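PDB 1Y9U: putative iron binding protein from Bordetella pertussis Tohama I, which binds ferric iron through tyrosine side chains as a periplasmic solute-binding protein, probably serving bacterial iron uptake. Local coordinates for residues A[177-182]-A[194-199]. Sequence-based numbering, arbitrary orientation.
Sequences GGDRDV and GLANAY
In this periplasmic binding protein fold, the first turn of helix 179-187 packs on strand 193-197 just ahead of the iron-site tyrosines Tyr199 and Tyr200. Asp179 carries the join: its CA lies 5.1 Å from that of Ala196, and its carboxylate lies alongside the strand backbone, with CG 3.6 Å from Ala196 CB. The two oxygens divide the work. OD2 accepts the backbone N-H of Asn197 (N to OD2 2.8 Å, N-H...O angle 152°), and the donor sits 46° out of the carboxylate plane, so the group is met from above. OD1 reaches the strand indirectly, through a water that donates both to it (2.8 Å) and to Leu195 O (2.7 Å). Arg107 forms a salt bridge with OD2 and also donates to Asn197 OD1, tying both side chains to strand 100-112; its charge would probably help keep Asp179 ionised beside Tyr143 and Tyr200, both iron-binding residues. One turn along, Val182 turns its two methyls to the strand. CG2 lies 4.3 Å from Ala196 CB, whereas CG1, anti to the backbone N (chi1 173°), rests 3.7 Å from Gly194 CA, directly against the bare backbone.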
loop_
_atom_site.group_PDB
_atom_site.type_symbol
_atom_site.label_atom_id
_atom_site.label_comp_id
_atom_site.label_asym_id
_atom_site.label_seq_id
_atom_site.Cartn_x
_atom_site.Cartn_y
_atom_site.Cartn_z
ATOM N N GLY A 177 -13.009 3.453 13.222
ATOM C CA GLY A 177 -12.740 4.627 12.410
ATOM C C GLY A 177 -11.755 4.367 11.294
ATOM O O GLY A 177 -11.525 3.223 10.891
ATOM N N GLY A 178 -11.141 5.445 10.807
ATOM C CA GLY A 178 -10.186 5.338 9.721
ATOM C C GLY A 178 -8.800 5.791 10.123
ATOM O O GLY A 178 -8.528 6.173 11.254
ATOM N N ASP A 179 -7.890 5.776 9.164
ATOM C CA ASP A 179 -6.514 6.156 9.433
ATOM C C ASP A 179 -6.389 7.643 9.776
ATOM O O ASP A 179 -5.619 8.017 10.671
ATOM C CB ASP A 179 -5.588 5.800 8.265
ATOM C CG ASP A 179 -5.029 4.413 8.344
ATOM O OD1 ASP A 179 -5.515 3.550 9.146
ATOM O OD2 ASP A 179 -4.093 4.064 7.580
ATOM N N ARG A 180 -7.116 8.498 9.073
ATOM C CA ARG A 180 -7.056 9.922 9.352
ATOM C C ARG A 180 -7.582 10.264 10.747
ATOM O O ARG A 180 -7.148 11.236 11.342
ATOM C CB ARG A 180 -7.742 10.750 8.270
ATOM C CG ARG A 180 -6.944 10.747 6.983
ATOM C CD ARG A 180 -7.640 11.392 5.863
ATOM N NE ARG A 180 -8.372 10.347 5.194
ATOM C CZ ARG A 180 -8.465 10.203 3.897
ATOM N NH1 ARG A 180 -7.926 11.093 3.055
ATOM N NH2 ARG A 180 -9.172 9.192 3.444
ATOM N N ASP A 181 -8.492 9.441 11.268
ATOM C CA ASP A 181 -8.977 9.637 12.645
ATOM C C ASP A 181 -7.863 9.553 13.685
ATOM O O ASP A 181 -7.981 10.104 14.779
ATOM C CB ASP A 181 -10.070 8.636 12.998
ATOM C CG ASP A 181 -11.354 8.875 12.246
ATOM O OD1 ASP A 181 -11.690 10.052 11.905
ATOM O OD2 ASP A 181 -12.105 7.916 12.008
ATOM N N VAL A 182 -6.802 8.842 13.376
ATOM C CA VAL A 182 -5.636 8.821 14.255
ATOM C C VAL A 182 -5.089 10.229 14.416
ATOM O O VAL A 182 -4.779 10.656 15.527
ATOM C CB VAL A 182 -4.556 7.850 13.747
ATOM C CG1 VAL A 182 -3.286 7.956 14.570
ATOM C CG2 VAL A 182 -5.085 6.417 13.721
ATOM N N GLY A 194 -0.100 6.663 16.879
ATOM C CA GLY A 194 -0.956 5.621 16.321
ATOM C C GLY A 194 -0.423 5.113 15.016
ATOM O O GLY A 194 0.379 5.784 14.389
ATOM N N LEU A 195 -0.880 3.945 14.593
ATOM C CA LEU A 195 -0.431 3.368 13.328
ATOM C C LEU A 195 -1.421 3.719 12.253
ATOM O O LEU A 195 -2.626 3.586 12.444
ATOM C CB LEU A 195 -0.340 1.837 13.407
ATOM C CG LEU A 195 0.850 1.250 14.148
ATOM C CD1 LEU A 195 0.666 -0.265 14.290
ATOM C CD2 LEU A 195 2.145 1.580 13.429
ATOM N N ALA A 196 -0.897 4.183 11.124
ATOM C CA ALA A 196 -1.703 4.614 9.994
ATOM C C ALA A 196 -0.792 4.792 8.785
ATOM O O ALA A 196 0.429 4.857 8.914
ATOM C CB ALA A 196 -2.451 5.885 10.320
ATOM N N ASN A 197 -1.367 4.843 7.587
ATOM C CA ASN A 197 -0.557 4.848 6.386
ATOM C C ASN A 197 -0.007 6.254 6.069
ATOM O O ASN A 197 -0.695 7.265 6.221
ATOM C CB ASN A 197 -1.311 4.294 5.215
ATOM C CG ASN A 197 -1.402 2.795 5.238
ATOM O OD1 ASN A 197 -0.770 2.158 6.022
ATOM N ND2 ASN A 197 -2.225 2.234 4.365
ATOM N N ALA A 198 1.234 6.308 5.594
ATOM C CA ALA A 198 1.931 7.567 5.373
ATOM C C ALA A 198 1.269 8.452 4.333
ATOM O O ALA A 198 1.255 9.664 4.436
ATOM C CB ALA A 198 3.345 7.263 4.948
ATOM N N TYR A 199 0.843 7.901 3.161
ATOM C CA TYR A 199 0.047 8.742 2.075
ATOM C C TYR A 199 -1.112 9.608 2.655
ATOM O O TYR A 199 -1.420 10.713 2.150
ATOM C CB TYR A 199 -0.485 7.926 0.799
ATOM C CG TYR A 199 -1.577 6.844 1.076
ATOM C CD1 TYR A 199 -2.884 7.231 1.227
ATOM C CD2 TYR A 199 -1.300 5.498 1.157
ATOM C CE1 TYR A 199 -3.883 6.330 1.469
ATOM C CE2 TYR A 199 -2.350 4.573 1.450
ATOM C CZ TYR A 199 -3.597 5.027 1.560
ATOM O OH TYR A 199 -4.534 4.057 1.838
HETATM O O HOH W 1 -5.206 2.940 11.857
#